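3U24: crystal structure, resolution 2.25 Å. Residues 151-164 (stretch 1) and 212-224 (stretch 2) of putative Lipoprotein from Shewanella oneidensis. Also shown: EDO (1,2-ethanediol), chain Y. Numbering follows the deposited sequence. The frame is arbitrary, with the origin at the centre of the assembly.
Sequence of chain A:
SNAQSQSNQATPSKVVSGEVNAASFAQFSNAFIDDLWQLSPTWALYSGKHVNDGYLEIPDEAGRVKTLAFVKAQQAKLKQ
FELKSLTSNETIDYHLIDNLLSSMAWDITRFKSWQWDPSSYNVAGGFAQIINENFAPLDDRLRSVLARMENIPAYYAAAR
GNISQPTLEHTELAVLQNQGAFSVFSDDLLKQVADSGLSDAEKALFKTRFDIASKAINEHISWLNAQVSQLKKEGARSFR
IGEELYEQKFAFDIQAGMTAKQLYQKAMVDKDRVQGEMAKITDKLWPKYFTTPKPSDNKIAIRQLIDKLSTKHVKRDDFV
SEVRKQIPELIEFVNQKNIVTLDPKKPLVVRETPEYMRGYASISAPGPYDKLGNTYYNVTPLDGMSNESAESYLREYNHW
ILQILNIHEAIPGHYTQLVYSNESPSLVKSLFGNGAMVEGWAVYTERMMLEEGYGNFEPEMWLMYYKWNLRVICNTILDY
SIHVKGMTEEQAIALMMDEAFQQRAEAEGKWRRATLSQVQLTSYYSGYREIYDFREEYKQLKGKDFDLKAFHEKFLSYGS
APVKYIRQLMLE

Stretch 1 (151-164) NIPAYYAAARGNIS
Stretch 2, residues 212-224: IASKAINEHISWL

Helix 152-162 and segment 212-224 of a helix that runs on in both directions pack side by side, with their N-to-C directions only 17° apart and their axes 9.1 Å apart at closest approach. Stretch 2 stays near phi -63°, psi -42°; stretch 1 departs from this at Tyr156 (-77°/-32°), loosens from Arg160 (-69°/-31°) to Asn162 (-94°/-36°), and leaves helical geometry at Ile163 (-62°/136°). The register can be read from the nearest CA pairs: Ile152 CA lies 5.9 Å from Ala213 CA, Pro153 CA 5.4 Å from Ala216 CA, and Tyr156 CA 6.6 Å from His220 CA.

Arg160, His220 and Tyr156 cover the most surface, with Trp223 close behind. Arg160 (m, t, m, chi4 -93°) uses its length in two ways. Its aliphatic part lies on the indole of Trp223 (chi1 180°, chi2 89°): Arg160 CD sits 3.3 Å from Trp223 CD2, over the broad ring face, a CH-pi contact suited to a methylene beside a charged group. Its guanidinium turns to His220, where Arg160 NH1 donates a hydrogen bond to His220 ND1 at 3.2 Å, edge to edge; the bond identifies ND1 as an acceptor. A water extends this polar link, accepting from Arg160 NH1 at 2.8 Å and donating to Ala216 O at 2.7 Å.

His220 (chi1 t, chi2 77°) suits its place by combining that edge acceptor with a flat face for Tyr156 (chi1 m, chi2 -73°), whose CD1 approaches His220 CD2 to 3.3 Å. The ring planes meet obliquely at 37°, with centroids 4.5 Å apart. The long tyrosine ring also reaches Ile217, Tyr156 CE2 touching Ile217 CG1 at 3.8 Å.

Toward the N-terminal end the contact is apolar. Small Ala213 and Ala216 accommodate close packing: Ile152 (m, t) places CD1 3.7 Å from Ala213 CB, and Pro153 CG lies 4.0 Å from Ala216 CB. At the other end, Ile163 (m, t) brings CD1 3.8 Å from Trp223 CZ3, at the indole edge.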

ATOM      1  N   ASN A 151       6.760 -30.099  -3.383  1.00 25.06           N
ATOM      2  CA  ASN A 151       8.067 -29.458  -3.154  1.00 25.06           C
ATOM      3  C   ASN A 151       8.228 -28.549  -1.935  1.00 22.37           C
ATOM      4  O   ASN A 151       9.183 -27.795  -1.855  1.00 21.97           O
ATOM      5  CB  ASN A 151       8.530 -28.774  -4.453  1.00 26.32           C
ATOM      6  CG  ASN A 151       8.878 -29.815  -5.516  1.00 29.27           C
ATOM      7  OD1 ASN A 151       9.506 -30.834  -5.188  1.00 33.87           O
ATOM      8  ND2 ASN A 151       8.378 -29.650  -6.723  1.00 29.41           N
ATOM      9  N   ILE A 152       7.368 -28.697  -0.954  1.00 20.83           N
ATOM     10  CA  ILE A 152       7.532 -27.920   0.258  1.00 20.72           C
ATOM     11  C   ILE A 152       8.880 -28.160   0.963  1.00 20.95           C
ATOM     12  O   ILE A 152       9.489 -27.195   1.419  1.00 20.19           O
ATOM     13  CB  ILE A 152       6.329 -28.069   1.237  1.00 20.21           C
ATOM     14  CG1 ILE A 152       5.127 -27.318   0.657  1.00 19.86           C
ATOM     15  CG2 ILE A 152       6.681 -27.567   2.641  1.00 19.87           C
ATOM     16  CD1 ILE A 152       3.802 -27.518   1.363  1.00 19.88           C
ATOM     17  N   PRO A 153       9.333 -29.429   1.086  1.00 21.54           N
ATOM     18  CA  PRO A 153      10.668 -29.618   1.738  1.00 21.96           C
ATOM     19  C   PRO A 153      11.753 -28.909   0.965  1.00 21.92           C
ATOM     20  O   PRO A 153      12.635 -28.256   1.539  1.00 21.73           O
ATOM     21  CB  PRO A 153      10.866 -31.129   1.683  1.00 22.15           C
ATOM     22  CG  PRO A 153       9.461 -31.644   1.869  1.00 22.30           C
ATOM     23  CD  PRO A 153       8.590 -30.698   1.045  1.00 21.71           C
ATOM     24  N   ALA A 154      11.669 -29.014  -0.351  1.00 21.83           N
ATOM     25  CA  ALA A 154      12.694 -28.377  -1.222  1.00 21.53           C
ATOM     26  C   ALA A 154      12.698 -26.862  -1.101  1.00 20.09           C
ATOM     27  O   ALA A 154      13.721 -26.232  -1.150  1.00 19.19           O
ATOM     28  CB  ALA A 154      12.488 -28.763  -2.671  1.00 21.44           C
ATOM     29  N   TYR A 155      11.504 -26.296  -0.997  1.00 20.14           N
ATOM     30  CA  TYR A 155      11.326 -24.861  -0.860  1.00 19.18           C
ATOM     31  C   TYR A 155      12.077 -24.382   0.370  1.00 19.06           C
ATOM     32  O   TYR A 155      12.793 -23.448   0.278  1.00 18.27           O
ATOM     33  CB  TYR A 155       9.831 -24.540  -0.731  1.00 19.29           C
ATOM     34  CG  TYR A 155       9.510 -23.090  -0.557  1.00 18.61           C
ATOM     35  CD1 TYR A 155       9.564 -22.497   0.693  1.00 19.00           C
ATOM     36  CD2 TYR A 155       9.174 -22.305  -1.638  1.00 18.82           C
ATOM     37  CE1 TYR A 155       9.267 -21.135   0.861  1.00 19.06           C
ATOM     38  CE2 TYR A 155       8.878 -20.925  -1.499  1.00 18.86           C
ATOM     39  CZ  TYR A 155       8.924 -20.352  -0.247  1.00 19.32           C
ATOM     40  OH  TYR A 155       8.627 -19.007  -0.081  1.00 20.76           O
ATOM     41  N   TYR A 156      11.891 -25.027   1.522  1.00 19.56           N
ATOM     42  CA  TYR A 156      12.548 -24.567   2.728  1.00 20.26           C
ATOM     43  C   TYR A 156      14.059 -24.944   2.796  1.00 20.76           C
ATOM     44  O   TYR A 156      14.838 -24.183   3.384  1.00 20.38           O
ATOM     45  CB  TYR A 156      11.774 -25.009   3.983  1.00 20.54           C
ATOM     46  CG  TYR A 156      10.440 -24.274   4.186  1.00 20.16           C
ATOM     47  CD1 TYR A 156      10.418 -22.961   4.588  1.00 19.81           C
ATOM     48  CD2 TYR A 156       9.219 -24.911   3.981  1.00 20.41           C
ATOM     49  CE1 TYR A 156       9.227 -22.275   4.753  1.00 19.46           C
ATOM     50  CE2 TYR A 156       8.007 -24.240   4.158  1.00 20.15           C
ATOM     51  CZ  TYR A 156       8.035 -22.906   4.529  1.00 19.84           C
ATOM     52  OH  TYR A 156       6.873 -22.212   4.756  1.00 19.96           O
ATOM     53  N   ALA A 157      14.451 -26.088   2.225  1.00 20.56           N
ATOM     54  CA  ALA A 157      15.897 -26.368   1.996  1.00 21.55           C
ATOM     55  C   ALA A 157      16.563 -25.242   1.184  1.00 21.49           C
ATOM     56  O   ALA A 157      17.665 -24.816   1.531  1.00 21.40           O
ATOM     57  CB  ALA A 157      16.150 -27.740   1.312  1.00 21.01           C
ATOM     58  N   ALA A 158      15.899 -24.786   0.113  1.00 21.23           N
ATOM     59  CA  ALA A 158      16.390 -23.659  -0.688  1.00 21.69           C
ATOM     60  C   ALA A 158      16.515 -22.370   0.167  1.00 21.67           C
ATOM     61  O   ALA A 158      17.491 -21.596   0.067  1.00 21.38           O
ATOM     62  CB  ALA A 158      15.472 -23.406  -1.910  1.00 20.76           C
ATOM     63  N   ALA A 159      15.525 -22.164   1.017  1.00 21.47           N
ATOM     64  CA  ALA A 159      15.508 -20.995   1.880  1.00 21.93           C
ATOM     65  C   ALA A 159      16.766 -21.006   2.744  1.00 22.59           C
ATOM     66  O   ALA A 159      17.474 -20.022   2.802  1.00 22.09           O
ATOM     67  CB  ALA A 159      14.267 -20.999   2.773  1.00 22.01           C
ATOM     68  N   ARG A 160      17.036 -22.146   3.380  1.00 22.87           N
ATOM     69  CA  ARG A 160      18.116 -22.214   4.324  1.00 24.21           C
ATOM     70  C   ARG A 160      19.488 -22.108   3.631  1.00 25.33           C
ATOM     71  O   ARG A 160      20.430 -21.539   4.205  1.00 26.03           O
ATOM     72  CB  ARG A 160      18.010 -23.461   5.203  1.00 23.92           C
ATOM     73  CG  ARG A 160      16.753 -23.452   6.060  1.00 23.61           C
ATOM     74  CD  ARG A 160      16.748 -24.596   7.039  1.00 24.00           C
ATOM     75  NE  ARG A 160      16.667 -25.864   6.345  1.00 24.06           N
ATOM     76  CZ  ARG A 160      15.532 -26.505   6.070  1.00 24.58           C
ATOM     77  NH1 ARG A 160      14.350 -26.024   6.433  1.00 24.73           N
ATOM     78  NH2 ARG A 160      15.564 -27.650   5.423  1.00 24.74           N
ATOM     79  N   GLY A 161      19.571 -22.600   2.401  1.00 26.11           N
ATOM     80  CA  GLY A 161      20.794 -22.472   1.576  1.00 26.96           C
ATOM     81  C   GLY A 161      21.017 -21.055   1.035  1.00 26.98           C
ATOM     82  O   GLY A 161      22.124 -20.708   0.693  1.00 28.81           O
ATOM     83  N   ASN A 162      19.979 -20.241   0.959  1.00 26.16           N
ATOM     84  CA  ASN A 162      20.104 -18.865   0.456  1.00 26.16           C
ATOM     85  C   ASN A 162      20.314 -17.826   1.529  1.00 24.92           C
ATOM     86  O   ASN A 162      20.939 -16.818   1.307  1.00 25.34           O
ATOM     87  CB  ASN A 162      18.807 -18.408  -0.189  1.00 27.39           C
ATOM     88  CG  ASN A 162      18.635 -18.885  -1.580  1.00 28.37           C
ATOM     89  OD1 ASN A 162      19.556 -19.436  -2.202  1.00 29.75           O
ATOM     90  ND2 ASN A 162      17.430 -18.602  -2.131  1.00 30.65           N
ATOM     91  N   ILE A 163      19.690 -18.024   2.663  1.00 24.11           N
ATOM     92  CA  ILE A 163      19.726 -17.027   3.712  1.00 23.45           C
ATOM     93  C   ILE A 163      21.167 -16.837   4.168  1.00 24.60           C
ATOM     94  O   ILE A 163      21.878 -17.805   4.364  1.00 25.60           O
ATOM     95  CB  ILE A 163      18.839 -17.411   4.893  1.00 22.44           C
ATOM     96  CG1 ILE A 163      17.359 -17.351   4.455  1.00 22.35           C
ATOM     97  CG2 ILE A 163      19.127 -16.497   6.076  1.00 22.35           C
ATOM     98  CD1 ILE A 163      16.393 -18.084   5.350  1.00 22.40           C
ATOM     99  N   SER A 164      21.588 -15.595   4.347  1.00 24.45           N
ATOM    100  CA  SER A 164      22.947 -15.305   4.755  1.00 25.63           C
ATOM    101  C   SER A 164      23.004 -13.929   5.408  1.00 25.27           C
ATOM    102  O   SER A 164      22.548 -12.964   4.811  1.00 24.04           O
ATOM    103  CB  SER A 164      23.843 -15.321   3.506  1.00 26.21           C
ATOM    104  OG  SER A 164      25.123 -14.825   3.829  1.00 28.37           O
ATOM    105  N   ILE A 212       4.386 -35.072   5.348  1.00 28.81           N
ATOM    106  CA  ILE A 212       5.731 -34.629   4.942  1.00 28.92           C
ATOM    107  C   ILE A 212       5.834 -33.079   5.009  1.00 28.25           C
ATOM    108  O   ILE A 212       6.827 -32.547   5.495  1.00 27.64           O
ATOM    109  CB  ILE A 212       6.106 -35.146   3.558  1.00 28.67           C
ATOM    110  CG1 ILE A 212       6.323 -36.660   3.605  1.00 29.22           C
ATOM    111  CG2 ILE A 212       7.363 -34.469   3.019  1.00 28.09           C
ATOM    112  CD1 ILE A 212       6.343 -37.278   2.211  1.00 28.52           C
ATOM    113  N   ALA A 213       4.792 -32.372   4.566  1.00 27.37           N
ATOM    114  CA  ALA A 213       4.838 -30.900   4.546  1.00 27.45           C
ATOM    115  C   ALA A 213       4.910 -30.313   5.945  1.00 27.16           C
ATOM    116  O   ALA A 213       5.714 -29.427   6.172  1.00 25.98           O
ATOM    117  CB  ALA A 213       3.648 -30.300   3.787  1.00 25.80           C
ATOM    118  N   SER A 214       4.032 -30.794   6.832  1.00 27.65           N
ATOM    119  CA  SER A 214       3.977 -30.378   8.229  1.00 29.79           C
ATOM    120  C   SER A 214       5.303 -30.571   8.956  1.00 29.99           C
ATOM    121  O   SER A 214       5.735 -29.725   9.699  1.00 28.71           O
ATOM    122  CB  SER A 214       2.907 -31.176   8.978  1.00 30.85           C
ATOM    123  OG  SER A 214       1.652 -30.891   8.384  1.00 33.43           O
ATOM    124  N   LYS A 215       5.896 -31.730   8.770  1.00 32.10           N
ATOM    125  CA  LYS A 215       7.223 -32.007   9.291  1.00 33.88           C
ATOM    126  C   LYS A 215       8.257 -30.959   8.790  1.00 31.52           C
ATOM    127  O   LYS A 215       8.988 -30.408   9.581  1.00 29.82           O
ATOM    128  CB  LYS A 215       7.627 -33.415   8.879  1.00 37.86           C
ATOM    129  CG  LYS A 215       9.017 -33.859   9.293  1.00 46.20           C
ATOM    130  CD  LYS A 215       9.361 -35.259   8.741  1.00 51.44           C
ATOM    131  CE  LYS A 215      10.659 -35.804   9.334  1.00 54.21           C
ATOM    132  NZ  LYS A 215      10.538 -35.878  10.828  1.00 54.77           N
ATOM    133  N   ALA A 216       8.281 -30.690   7.486  1.00 28.45           N
ATOM    134  CA  ALA A 216       9.219 -29.747   6.920  1.00 27.79           C
ATOM    135  C   ALA A 216       9.009 -28.325   7.460  1.00 25.91           C
ATOM    136  O   ALA A 216       9.965 -27.615   7.683  1.00 23.87           O
ATOM    137  CB  ALA A 216       9.148 -29.748   5.389  1.00 26.87           C
ATOM    138  N   ILE A 217       7.757 -27.921   7.642  1.00 25.23           N
ATOM    139  CA  ILE A 217       7.470 -26.575   8.118  1.00 24.59           C
ATOM    140  C   ILE A 217       7.942 -26.494   9.556  1.00 25.09           C
ATOM    141  O   ILE A 217       8.672 -25.588   9.861  1.00 24.99           O
ATOM    142  CB  ILE A 217       5.996 -26.171   7.970  1.00 24.34           C
ATOM    143  CG1 ILE A 217       5.618 -26.120   6.476  1.00 24.24           C
ATOM    144  CG2 ILE A 217       5.727 -24.816   8.641  1.00 23.59           C
ATOM    145  CD1 ILE A 217       4.152 -26.003   6.172  1.00 23.66           C
ATOM    146  N   ASN A 218       7.592 -27.478  10.393  1.00 25.82           N
ATOM    147  CA  ASN A 218       8.019 -27.488  11.765  1.00 27.08           C
ATOM    148  C   ASN A 218       9.532 -27.516  11.913  1.00 27.36           C
ATOM    149  O   ASN A 218      10.054 -26.824  12.763  1.00 26.65           O
ATOM    150  CB  ASN A 218       7.408 -28.642  12.542  1.00 29.05           C
ATOM    151  CG  ASN A 218       5.982 -28.364  12.987  1.00 31.58           C
ATOM    152  OD1 ASN A 218       5.130 -29.262  12.914  1.00 34.99           O
ATOM    153  ND2 ASN A 218       5.710 -27.143  13.471  1.00 31.17           N
ATOM    154  N   GLU A 219      10.233 -28.299  11.096  1.00 27.53           N
ATOM    155  CA  GLU A 219      11.698 -28.310  11.137  1.00 28.92           C
ATOM    156  C   GLU A 219      12.270 -26.970  10.691  1.00 25.93           C
ATOM    157  O   GLU A 219      13.222 -26.505  11.240  1.00 24.85           O
ATOM    158  CB  GLU A 219      12.305 -29.457  10.301  1.00 32.24           C
ATOM    159  CG  GLU A 219      12.022 -30.832  10.915  1.00 37.89           C
ATOM    160  CD  GLU A 219      12.408 -32.013  10.008  1.00 44.18           C
ATOM    161  OE1 GLU A 219      12.706 -31.806   8.796  1.00 44.92           O
ATOM    162  OE2 GLU A 219      12.409 -33.160  10.535  1.00 50.93           O
ATOM    163  N   HIS A 220      11.666 -26.337   9.709  1.00 24.09           N
ATOM    164  CA  HIS A 220      12.118 -24.996   9.343  1.00 23.19           C
ATOM    165  C   HIS A 220      11.906 -23.986  10.463  1.00 22.76           C
ATOM    166  O   HIS A 220      12.755 -23.153  10.707  1.00 21.85           O
ATOM    167  CB  HIS A 220      11.491 -24.541   8.061  1.00 21.58           C
ATOM    168  CG  HIS A 220      12.031 -23.226   7.559  1.00 20.84           C
ATOM    169  ND1 HIS A 220      13.233 -23.114   6.949  1.00 20.59           N
ATOM    170  CD2 HIS A 220      11.484 -21.965   7.579  1.00 19.79           C
ATOM    171  CE1 HIS A 220      13.434 -21.834   6.630  1.00 20.17           C
ATOM    172  NE2 HIS A 220      12.364 -21.138   7.005  1.00 19.78           N
ATOM    173  N   ILE A 221      10.786 -24.070  11.154  1.00 23.11           N
ATOM    174  CA  ILE A 221      10.532 -23.158  12.280  1.00 24.39           C
ATOM    175  C   ILE A 221      11.564 -23.378  13.391  1.00 25.15           C
ATOM    176  O   ILE A 221      12.027 -22.395  13.973  1.00 24.96           O
ATOM    177  CB  ILE A 221       9.139 -23.333  12.842  1.00 24.92           C
ATOM    178  CG1 ILE A 221       8.137 -22.797  11.794  1.00 24.45           C
ATOM    179  CG2 ILE A 221       9.007 -22.663  14.234  1.00 24.53           C
ATOM    180  CD1 ILE A 221       6.746 -23.408  11.939  1.00 24.74           C
ATOM    181  N   SER A 222      11.957 -24.640  13.634  1.00 25.50           N
ATOM    182  CA  SER A 222      13.004 -24.931  14.628  1.00 27.28           C
ATOM    183  C   SER A 222      14.319 -24.317  14.187  1.00 26.27           C
ATOM    184  O   SER A 222      15.072 -23.775  14.989  1.00 25.87           O
ATOM    185  CB  SER A 222      13.258 -26.428  14.830  1.00 28.81           C
ATOM    186  OG  SER A 222      12.073 -27.037  15.325  1.00 33.93           O
ATOM    187  N   TRP A 223      14.608 -24.442  12.909  1.00 24.38           N
ATOM    188  CA  TRP A 223      15.808 -23.828  12.414  1.00 24.18           C
ATOM    189  C   TRP A 223      15.759 -22.298  12.579  1.00 23.31           C
ATOM    190  O   TRP A 223      16.720 -21.685  13.047  1.00 22.91           O
ATOM    191  CB  TRP A 223      16.039 -24.254  11.004  1.00 23.12           C
ATOM    192  CG  TRP A 223      17.269 -23.672  10.368  1.00 23.14           C
ATOM    193  CD1 TRP A 223      18.556 -24.204  10.385  1.00 23.25           C
ATOM    194  CD2 TRP A 223      17.352 -22.468   9.523  1.00 22.17           C
ATOM    195  NE1 TRP A 223      19.388 -23.435   9.627  1.00 23.40           N
ATOM    196  CE2 TRP A 223      18.731 -22.373   9.091  1.00 22.48           C
ATOM    197  CE3 TRP A 223      16.450 -21.494   9.119  1.00 22.03           C
ATOM    198  CZ2 TRP A 223      19.191 -21.315   8.313  1.00 22.53           C
ATOM    199  CZ3 TRP A 223      16.893 -20.457   8.299  1.00 21.98           C
ATOM    200  CH2 TRP A 223      18.239 -20.364   7.892  1.00 22.26           C
ATOM    201  N   LEU A 224      14.635 -21.692  12.230  1.00 22.76           N
ATOM    202  CA  LEU A 224      14.473 -20.239  12.379  1.00 22.40           C
ATOM    203  C   LEU A 224      14.662 -19.832  13.840  1.00 22.80           C
ATOM    204  O   LEU A 224      15.323 -18.858  14.113  1.00 22.06           O
ATOM    205  CB  LEU A 224      13.128 -19.765  11.832  1.00 21.52           C
ATOM    206  CG  LEU A 224      12.869 -19.758  10.299  1.00 20.87           C
ATOM    207  CD1 LEU A 224      11.421 -19.411   9.976  1.00 19.92           C
ATOM    208  CD2 LEU A 224      13.785 -18.798   9.567  1.00 20.50           C
TER
HETATM  209  C1  EDO Y 610      10.184 -33.373  -3.695  1.00 40.65           C
HETATM  210  O1  EDO Y 610       8.962 -33.602  -2.965  1.00 33.38           O
HETATM  211  C2  EDO Y 610      11.167 -32.357  -3.073  1.00 42.31           C
HETATM  212  O2  EDO Y 610      10.674 -31.650  -1.908  1.00 42.77           O
HETATM  213  O   HOH W   1      12.260 -27.924   6.345  1.00 27.61           O